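Local coordinates for uncharacterized conserved protein (Staphylococcus epidermidis, PDB 3FRM) that is of unknown function but carries a GNAT-type acetyltransferase domain, so it may transfer an acyl group from a coenzyme A thioester, at residues V179-F193 against I208-I222. Numbering follows the deposited sequence.
Sequences VDIIMTDKTIEIDGF and IQAYVGRMANERPVI
I188 packs under helix 208-216, beside V221 on the same face of the sheet, where the contact is tightest. Its CG2 presses on A216 CB at 3.3 Å and also meets V221 CB, while CD1 runs into the selenomethionine M215 at CE. CG1 anti to the backbone N (chi1 173°) points CD1 at M215 CE and keeps CG2 over A216; the I188 and M215 side chains cross at about a right angle. M215 is bent at its last torsion, its side chain crosses that of I181 equally steeply, and CE touches I181 CG2 (3.8 Å). Further along, V212 fits both its methyls against I181 and I190, its CG1 lying 3.6 Å from I190 CG2, and I208 CG2 fills the corner between V179 CG1 and the edge of the F193 ring. F193 also packs on M234 and Y235 of helix 232-237. Strand 188-191, helix 208-216 and strand 221-222 belong to one beta-alpha-beta crossover of the GNAT domain: the helix covers one face of the sheet, and the two strands pair in parallel. I188 N gives a nearly straight bond to P220 O (2.9 Å), I222 N returns one to I188 O, and I190 N donates to I222 O. On the other face E189 CG lies 3.8 Å from I222 CG1, and its carboxylate reaches the backbone of Y13. The hairpin turn 184-187 is the more open side: T184, D185 and K186 are exposed, T187 buried. There R219 bends at chi3 (-65°) and donates from NH1 to T184 O (2.8 Å), NH2 to M215 O and NE to A216 O (2.9 Å). All three oxygens lie close to the guanidinium plane, with NH2 and NE above the carbonyl planes of M215 and A216. This fixes the group's rotation and ties the helix end to the turn, where K186 NZ forms a salt bridge with D11.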
ATOM      1  N   VAL A 179      -8.617  16.318   7.464  1.00 15.51           N
ATOM      2  CA  VAL A 179      -7.831  16.390   6.241  1.00 16.61           C
ATOM      3  C   VAL A 179      -7.390  17.812   6.125  1.00 18.21           C
ATOM      4  O   VAL A 179      -8.076  18.688   6.622  1.00 19.10           O
ATOM      5  CB  VAL A 179      -8.666  15.930   4.984  1.00 16.64           C
ATOM      6  CG1 VAL A 179      -9.986  16.816   4.777  1.00 12.51           C
ATOM      7  CG2 VAL A 179      -7.791  15.839   3.741  1.00 15.00           C
ATOM      8  N   ASP A 180      -6.240  18.002   5.499  1.00 20.25           N
ATOM      9  CA  ASP A 180      -5.717  19.288   5.053  1.00 22.62           C
ATOM     10  C   ASP A 180      -5.944  19.484   3.556  1.00 23.20           C
ATOM     11  O   ASP A 180      -5.824  18.545   2.785  1.00 22.09           O
ATOM     12  CB  ASP A 180      -4.220  19.280   5.226  1.00 22.55           C
ATOM     13  CG  ASP A 180      -3.834  19.239   6.642  1.00 26.99           C
ATOM     14  OD1 ASP A 180      -2.688  19.619   6.939  1.00 36.34           O
ATOM     15  OD2 ASP A 180      -4.685  18.869   7.482  1.00 34.09           O
ATOM     16  N   ILE A 181      -6.244  20.720   3.171  1.00 24.49           N
ATOM     17  CA  ILE A 181      -6.421  21.052   1.790  1.00 26.78           C
ATOM     18  C   ILE A 181      -5.633  22.284   1.457  1.00 26.34           C
ATOM     19  O   ILE A 181      -5.639  23.263   2.196  1.00 25.88           O
ATOM     20  CB  ILE A 181      -7.926  21.222   1.357  1.00 27.20           C
ATOM     21  CG1 ILE A 181      -8.688  22.087   2.338  1.00 29.94           C
ATOM     22  CG2 ILE A 181      -8.608  19.881   1.285  1.00 28.88           C
ATOM     23  CD1 ILE A 181      -9.345  21.311   3.498  1.00 35.01           C
ATOM     24  N   ILE A 182      -4.972  22.190   0.310  1.00 26.82           N
ATOM     25  CA  ILE A 182      -4.147  23.231  -0.242  1.00 27.87           C
ATOM     26  C   ILE A 182      -4.777  23.553  -1.578  1.00 28.19           C
ATOM     27  O   ILE A 182      -4.818  22.703  -2.500  1.00 27.95           O
ATOM     28  CB  ILE A 182      -2.682  22.763  -0.464  1.00 27.79           C
ATOM     29  CG1 ILE A 182      -2.019  22.358   0.840  1.00 29.20           C
ATOM     30  CG2 ILE A 182      -1.842  23.835  -1.144  1.00 28.80           C
ATOM     31  CD1 ILE A 182      -1.870  20.839   0.949  1.00 31.74           C
HETATM   32  N   MSE A 183      -5.246  24.788  -1.694  1.00 28.30           N
HETATM   33  CA  MSE A 183      -5.963  25.201  -2.882  1.00 29.41           C
HETATM   34  C   MSE A 183      -5.163  26.116  -3.776  1.00 28.79           C
HETATM   35  O   MSE A 183      -4.430  26.956  -3.305  1.00 29.08           O
HETATM   36  CB  MSE A 183      -7.239  25.879  -2.477  1.00 29.61           C
HETATM   37  CG  MSE A 183      -7.920  25.085  -1.423  1.00 34.68           C
HETATM   38 SE   MSE A 183      -9.469  26.051  -0.825  0.60 51.10          SE
HETATM   39  CE  MSE A 183      -8.558  27.422   0.295  1.00 44.19           C
ATOM     40  N   THR A 184      -5.317  25.944  -5.073  1.00 27.90           N
ATOM     41  CA  THR A 184      -4.650  26.783  -6.010  1.00 27.25           C
ATOM     42  C   THR A 184      -5.729  27.039  -7.015  1.00 27.74           C
ATOM     43  O   THR A 184      -6.855  26.590  -6.857  1.00 27.56           O
ATOM     44  CB  THR A 184      -3.442  26.056  -6.666  1.00 27.50           C
ATOM     45  OG1 THR A 184      -3.793  24.699  -6.960  1.00 27.55           O
ATOM     46  CG2 THR A 184      -2.223  26.017  -5.736  1.00 24.57           C
ATOM     47  N   ASP A 185      -5.395  27.776  -8.048  1.00 28.28           N
ATOM     48  CA  ASP A 185      -6.327  28.025  -9.107  1.00 28.65           C
ATOM     49  C   ASP A 185      -6.537  26.742  -9.871  1.00 28.28           C
ATOM     50  O   ASP A 185      -7.668  26.383 -10.173  1.00 28.90           O
ATOM     51  CB  ASP A 185      -5.771  29.088 -10.037  1.00 29.23           C
ATOM     52  CG  ASP A 185      -5.602  30.408  -9.345  1.00 32.58           C
ATOM     53  OD1 ASP A 185      -4.430  30.832  -9.138  1.00 38.88           O
ATOM     54  OD2 ASP A 185      -6.633  31.001  -8.955  1.00 34.72           O
ATOM     55  N   LYS A 186      -5.450  26.045 -10.166  1.00 27.15           N
ATOM     56  CA  LYS A 186      -5.486  24.897 -11.053  1.00 26.51           C
ATOM     57  C   LYS A 186      -5.987  23.652 -10.334  1.00 25.58           C
ATOM     58  O   LYS A 186      -6.789  22.900 -10.867  1.00 23.92           O
ATOM     59  CB  LYS A 186      -4.070  24.620 -11.556  1.00 27.79           C
ATOM     60  CG  LYS A 186      -3.950  24.297 -13.053  1.00 29.49           C
ATOM     61  CD  LYS A 186      -2.995  23.085 -13.300  1.00 32.12           C
ATOM     62  CE  LYS A 186      -1.565  23.312 -12.782  1.00 33.83           C
ATOM     63  NZ  LYS A 186      -0.581  22.332 -13.358  1.00 33.97           N
ATOM     64  N   THR A 187      -5.516  23.423  -9.109  1.00 23.82           N
ATOM     65  CA  THR A 187      -5.838  22.175  -8.453  1.00 23.17           C
ATOM     66  C   THR A 187      -6.270  22.327  -6.999  1.00 22.83           C
ATOM     67  O   THR A 187      -6.148  23.383  -6.385  1.00 22.59           O
ATOM     68  CB  THR A 187      -4.604  21.279  -8.372  1.00 22.74           C
ATOM     69  OG1 THR A 187      -3.576  22.001  -7.697  1.00 24.84           O
ATOM     70  CG2 THR A 187      -4.096  20.853  -9.717  1.00 22.83           C
ATOM     71  N   ILE A 188      -6.705  21.220  -6.432  1.00 22.31           N
ATOM     72  CA  ILE A 188      -6.740  21.117  -5.009  1.00 22.05           C
ATOM     73  C   ILE A 188      -6.042  19.853  -4.496  1.00 21.96           C
ATOM     74  O   ILE A 188      -6.230  18.740  -5.008  1.00 22.10           O
ATOM     75  CB  ILE A 188      -8.165  21.337  -4.520  1.00 23.34           C
ATOM     76  CG1 ILE A 188      -8.337  21.080  -3.042  1.00 22.78           C
ATOM     77  CG2 ILE A 188      -9.169  20.572  -5.366  1.00 24.12           C
ATOM     78  CD1 ILE A 188      -9.506  21.944  -2.585  1.00 27.49           C
ATOM     79  N   GLU A 189      -5.198  20.038  -3.486  1.00 21.44           N
ATOM     80  CA  GLU A 189      -4.444  18.948  -2.957  1.00 21.30           C
ATOM     81  C   GLU A 189      -4.896  18.650  -1.560  1.00 21.42           C
ATOM     82  O   GLU A 189      -5.107  19.561  -0.758  1.00 21.07           O
ATOM     83  CB  GLU A 189      -2.970  19.276  -2.972  1.00 20.60           C
ATOM     84  CG  GLU A 189      -2.085  18.113  -2.649  1.00 22.57           C
ATOM     85  CD  GLU A 189      -0.710  18.597  -2.197  1.00 28.90           C
ATOM     86  OE1 GLU A 189      -0.239  19.595  -2.796  1.00 28.65           O
ATOM     87  OE2 GLU A 189      -0.108  18.006  -1.246  1.00 31.23           O
ATOM     88  N   ILE A 190      -5.098  17.365  -1.295  1.00 21.69           N
ATOM     89  CA  ILE A 190      -5.338  16.913   0.043  1.00 22.45           C
ATOM     90  C   ILE A 190      -4.058  16.314   0.635  1.00 22.86           C
ATOM     91  O   ILE A 190      -3.142  15.918  -0.080  1.00 22.34           O
ATOM     92  CB  ILE A 190      -6.599  16.011   0.197  1.00 22.62           C
ATOM     93  CG1 ILE A 190      -6.596  14.816  -0.727  1.00 24.37           C
ATOM     94  CG2 ILE A 190      -7.878  16.785  -0.162  1.00 23.86           C
ATOM     95  CD1 ILE A 190      -7.513  13.681  -0.263  1.00 22.48           C
ATOM     96  N   ASP A 191      -3.996  16.304   1.952  1.00 22.19           N
ATOM     97  CA  ASP A 191      -2.849  15.830   2.637  1.00 22.39           C
ATOM     98  C   ASP A 191      -3.283  15.555   4.066  1.00 21.89           C
ATOM     99  O   ASP A 191      -4.157  16.237   4.608  1.00 21.15           O
ATOM    100  CB  ASP A 191      -1.772  16.924   2.626  1.00 23.46           C
ATOM    101  CG  ASP A 191      -0.434  16.432   3.123  1.00 27.41           C
ATOM    102  OD1 ASP A 191       0.118  17.083   4.051  1.00 36.45           O
ATOM    103  OD2 ASP A 191       0.068  15.393   2.626  1.00 32.00           O
ATOM    104  N   GLY A 192      -2.685  14.542   4.674  1.00 21.67           N
ATOM    105  CA  GLY A 192      -2.880  14.297   6.102  1.00 22.59           C
ATOM    106  C   GLY A 192      -4.257  13.734   6.374  1.00 22.43           C
ATOM    107  O   GLY A 192      -4.778  13.897   7.461  1.00 22.02           O
ATOM    108  N   PHE A 193      -4.856  13.070   5.374  1.00 22.02           N
ATOM    109  CA  PHE A 193      -6.191  12.536   5.550  1.00 20.52           C
ATOM    110  C   PHE A 193      -6.202  11.376   6.558  1.00 20.52           C
ATOM    111  O   PHE A 193      -5.395  10.478   6.478  1.00 21.37           O
ATOM    112  CB  PHE A 193      -6.767  12.122   4.211  1.00 19.90           C
ATOM    113  CG  PHE A 193      -8.039  11.363   4.327  1.00 20.10           C
ATOM    114  CD1 PHE A 193      -9.254  11.969   4.030  1.00 20.45           C
ATOM    115  CD2 PHE A 193      -8.034  10.039   4.765  1.00 19.34           C
ATOM    116  CE1 PHE A 193     -10.435  11.258   4.123  1.00 20.14           C
ATOM    117  CE2 PHE A 193      -9.211   9.334   4.924  1.00 20.63           C
ATOM    118  CZ  PHE A 193     -10.427   9.947   4.607  1.00 19.94           C
ATOM    119  N   ILE A 208     -15.992  12.951   3.620  1.00 14.19           N
ATOM    120  CA  ILE A 208     -14.958  13.954   3.661  1.00 13.93           C
ATOM    121  C   ILE A 208     -14.447  14.218   2.267  1.00 15.36           C
ATOM    122  O   ILE A 208     -14.129  15.353   1.892  1.00 15.86           O
ATOM    123  CB  ILE A 208     -13.799  13.544   4.600  1.00 14.03           C
ATOM    124  CG1 ILE A 208     -14.224  13.721   6.051  1.00 11.28           C
ATOM    125  CG2 ILE A 208     -12.523  14.319   4.287  1.00 10.76           C
ATOM    126  CD1 ILE A 208     -13.465  12.775   7.061  1.00 13.00           C
ATOM    127  N   GLN A 209     -14.397  13.168   1.473  1.00 16.68           N
ATOM    128  CA  GLN A 209     -13.842  13.295   0.172  1.00 16.68           C
ATOM    129  C   GLN A 209     -14.781  14.103  -0.726  1.00 17.70           C
ATOM    130  O   GLN A 209     -14.341  15.012  -1.413  1.00 17.63           O
ATOM    131  CB  GLN A 209     -13.628  11.915  -0.378  1.00 16.97           C
ATOM    132  CG  GLN A 209     -12.602  11.893  -1.424  1.00 17.81           C
ATOM    133  CD  GLN A 209     -11.250  11.903  -0.824  1.00 18.99           C
ATOM    134  OE1 GLN A 209     -11.016  11.227   0.152  1.00 21.69           O
ATOM    135  NE2 GLN A 209     -10.339  12.658  -1.409  1.00 18.41           N
ATOM    136  N   ALA A 210     -16.070  13.763  -0.719  1.00 17.61           N
ATOM    137  CA  ALA A 210     -17.043  14.482  -1.505  1.00 18.52           C
ATOM    138  C   ALA A 210     -17.129  15.956  -1.140  1.00 19.05           C
ATOM    139  O   ALA A 210     -17.385  16.792  -2.000  1.00 19.67           O
ATOM    140  CB  ALA A 210     -18.434  13.836  -1.377  1.00 18.30           C
ATOM    141  N   TYR A 211     -16.944  16.263   0.135  1.00 19.01           N
ATOM    142  CA  TYR A 211     -16.907  17.637   0.590  1.00 19.13           C
ATOM    143  C   TYR A 211     -15.781  18.387  -0.136  1.00 19.23           C
ATOM    144  O   TYR A 211     -16.013  19.413  -0.782  1.00 19.86           O
ATOM    145  CB  TYR A 211     -16.643  17.645   2.096  1.00 18.87           C
ATOM    146  CG  TYR A 211     -16.752  18.999   2.709  1.00 19.49           C
ATOM    147  CD1 TYR A 211     -17.907  19.370   3.424  1.00 18.51           C
ATOM    148  CD2 TYR A 211     -15.705  19.924   2.604  1.00 19.35           C
ATOM    149  CE1 TYR A 211     -18.035  20.633   3.986  1.00 17.70           C
ATOM    150  CE2 TYR A 211     -15.822  21.203   3.175  1.00 20.94           C
ATOM    151  CZ  TYR A 211     -17.004  21.540   3.851  1.00 20.56           C
ATOM    152  OH  TYR A 211     -17.132  22.777   4.422  1.00 25.37           O
ATOM    153  N   VAL A 212     -14.564  17.868  -0.011  1.00 18.33           N
ATOM    154  CA  VAL A 212     -13.433  18.390  -0.734  1.00 18.15           C
ATOM    155  C   VAL A 212     -13.807  18.526  -2.233  1.00 19.59           C
ATOM    156  O   VAL A 212     -13.502  19.530  -2.895  1.00 20.58           O
ATOM    157  CB  VAL A 212     -12.200  17.485  -0.493  1.00 18.11           C
ATOM    158  CG1 VAL A 212     -11.085  17.836  -1.420  1.00 18.17           C
ATOM    159  CG2 VAL A 212     -11.702  17.572   1.003  1.00 17.74           C
ATOM    160  N   GLY A 213     -14.519  17.531  -2.752  1.00 19.32           N
ATOM    161  CA  GLY A 213     -14.906  17.522  -4.146  1.00 19.74           C
ATOM    162  C   GLY A 213     -15.793  18.709  -4.495  1.00 20.63           C
ATOM    163  O   GLY A 213     -15.643  19.298  -5.594  1.00 19.83           O
ATOM    164  N   ARG A 214     -16.725  19.037  -3.580  1.00 20.38           N
ATOM    165  CA  ARG A 214     -17.618  20.166  -3.767  1.00 20.68           C
ATOM    166  C   ARG A 214     -16.853  21.477  -3.686  1.00 21.39           C
ATOM    167  O   ARG A 214     -17.101  22.371  -4.485  1.00 21.27           O
ATOM    168  CB  ARG A 214     -18.826  20.139  -2.807  1.00 20.93           C
ATOM    169  CG  ARG A 214     -19.858  19.048  -3.139  1.00 16.64           C
ATOM    170  CD  ARG A 214     -21.072  19.066  -2.215  1.00 17.55           C
ATOM    171  NE  ARG A 214     -20.721  19.106  -0.793  1.00 18.35           N
ATOM    172  CZ  ARG A 214     -20.522  18.041  -0.022  1.00 18.00           C
ATOM    173  NH1 ARG A 214     -20.645  16.810  -0.518  1.00 16.21           N
ATOM    174  NH2 ARG A 214     -20.195  18.210   1.258  1.00 17.36           N
HETATM  175  N   MSE A 215     -15.890  21.581  -2.775  1.00 21.92           N
HETATM  176  CA  MSE A 215     -15.019  22.747  -2.790  1.00 23.21           C
HETATM  177  C   MSE A 215     -14.242  22.868  -4.082  1.00 23.02           C
HETATM  178  O   MSE A 215     -14.014  23.968  -4.559  1.00 23.40           O
HETATM  179  CB  MSE A 215     -14.004  22.731  -1.665  1.00 23.92           C
HETATM  180  CG  MSE A 215     -14.583  22.814  -0.319  1.00 29.89           C
HETATM  181 SE   MSE A 215     -13.127  22.654   0.977  0.55 43.01          SE
HETATM  182  CE  MSE A 215     -11.885  21.481   0.069  1.00 42.75           C
ATOM    183  N   ALA A 216     -13.818  21.756  -4.662  1.00 22.74           N
ATOM    184  CA  ALA A 216     -12.904  21.866  -5.784  1.00 22.69           C
ATOM    185  C   ALA A 216     -13.481  22.587  -6.995  1.00 23.12           C
ATOM    186  O   ALA A 216     -12.733  23.157  -7.797  1.00 23.90           O
ATOM    187  CB  ALA A 216     -12.371  20.515  -6.160  1.00 21.80           C
ATOM    188  N   ASN A 217     -14.808  22.568  -7.131  1.00 23.70           N
ATOM    189  CA  ASN A 217     -15.480  22.974  -8.363  1.00 23.66           C
ATOM    190  C   ASN A 217     -15.169  22.004  -9.496  1.00 23.73           C
ATOM    191  O   ASN A 217     -15.515  20.837  -9.394  1.00 25.11           O
ATOM    192  CB  ASN A 217     -15.128  24.406  -8.754  1.00 23.80           C
ATOM    193  CG  ASN A 217     -15.979  25.409  -8.057  1.00 24.83           C
ATOM    194  OD1 ASN A 217     -15.579  25.953  -7.012  1.00 27.22           O
ATOM    195  ND2 ASN A 217     -17.183  25.663  -8.608  1.00 22.27           N
ATOM    196  N   GLU A 218     -14.552  22.474 -10.575  1.00 22.64           N
ATOM    197  CA  GLU A 218     -14.033  21.550 -11.568  1.00 21.88           C
ATOM    198  C   GLU A 218     -12.500  21.392 -11.512  1.00 20.72           C
ATOM    199  O   GLU A 218     -11.889  20.764 -12.406  1.00 20.94           O
ATOM    200  CB  GLU A 218     -14.557  21.915 -12.958  1.00 23.00           C
ATOM    201  CG  GLU A 218     -16.135  21.759 -13.087  1.00 25.39           C
ATOM    202  CD  GLU A 218     -16.567  20.934 -14.330  1.00 32.35           C
ATOM    203  OE1 GLU A 218     -15.785  20.040 -14.787  1.00 34.41           O
ATOM    204  OE2 GLU A 218     -17.695  21.172 -14.860  1.00 35.48           O
ATOM    205  N   ARG A 219     -11.883  21.952 -10.469  1.00 18.33           N
ATOM    206  CA  ARG A 219     -10.469  21.677 -10.200  1.00 17.42           C
ATOM    207  C   ARG A 219     -10.252  20.191  -9.902  1.00 17.03           C
ATOM    208  O   ARG A 219     -10.991  19.604  -9.118  1.00 16.76           O
ATOM    209  CB  ARG A 219      -9.922  22.500  -9.025  1.00 16.18           C
ATOM    210  CG  ARG A 219      -9.743  23.974  -9.310  1.00 15.81           C
ATOM    211  CD  ARG A 219      -9.438  24.804  -8.066  1.00 16.94           C
ATOM    212  NE  ARG A 219     -10.507  24.854  -7.057  1.00 19.48           N
ATOM    213  CZ  ARG A 219     -10.449  25.555  -5.913  1.00 21.72           C
ATOM    214  NH1 ARG A 219      -9.381  26.287  -5.602  1.00 24.00           N
ATOM    215  NH2 ARG A 219     -11.448  25.513  -5.042  1.00 21.19           N
ATOM    216  N   PRO A 220      -9.265  19.565 -10.560  1.00 16.91           N
ATOM    217  CA  PRO A 220      -8.839  18.238 -10.156  1.00 17.24           C
ATOM    218  C   PRO A 220      -8.407  18.191  -8.691  1.00 18.59           C
ATOM    219  O   PRO A 220      -7.856  19.177  -8.124  1.00 17.82           O
ATOM    220  CB  PRO A 220      -7.572  17.993 -11.001  1.00 17.48           C
ATOM    221  CG  PRO A 220      -7.648  18.989 -12.150  1.00 18.23           C
ATOM    222  CD  PRO A 220      -8.799  19.921 -11.912  1.00 16.28           C
ATOM    223  N   VAL A 221      -8.584  17.030  -8.079  1.00 19.18           N
ATOM    224  CA  VAL A 221      -8.030  16.891  -6.761  1.00 19.41           C
ATOM    225  C   VAL A 221      -6.947  15.832  -6.676  1.00 20.56           C
ATOM    226  O   VAL A 221      -7.075  14.762  -7.305  1.00 21.41           O
ATOM    227  CB  VAL A 221      -9.079  16.956  -5.597  1.00 19.91           C
ATOM    228  CG1 VAL A 221     -10.479  16.797  -6.075  1.00 17.06           C
ATOM    229  CG2 VAL A 221      -8.679  16.069  -4.351  1.00 18.90           C
ATOM    230  N   ILE A 222      -5.867  16.187  -5.977  1.00 19.11           N
ATOM    231  CA  ILE A 222      -4.657  15.458  -6.059  1.00 19.79           C
ATOM    232  C   ILE A 222      -3.993  15.334  -4.691  1.00 20.69           C
ATOM    233  O   ILE A 222      -4.270  16.120  -3.742  1.00 20.03           O
ATOM    234  CB  ILE A 222      -3.655  16.168  -7.001  1.00 20.79           C
ATOM    235  CG1 ILE A 222      -2.961  17.333  -6.267  1.00 21.22           C
ATOM    236  CG2 ILE A 222      -4.340  16.566  -8.330  1.00 20.07           C
ATOM    237  CD1 ILE A 222      -1.994  18.133  -7.095  1.00 22.38           C
TER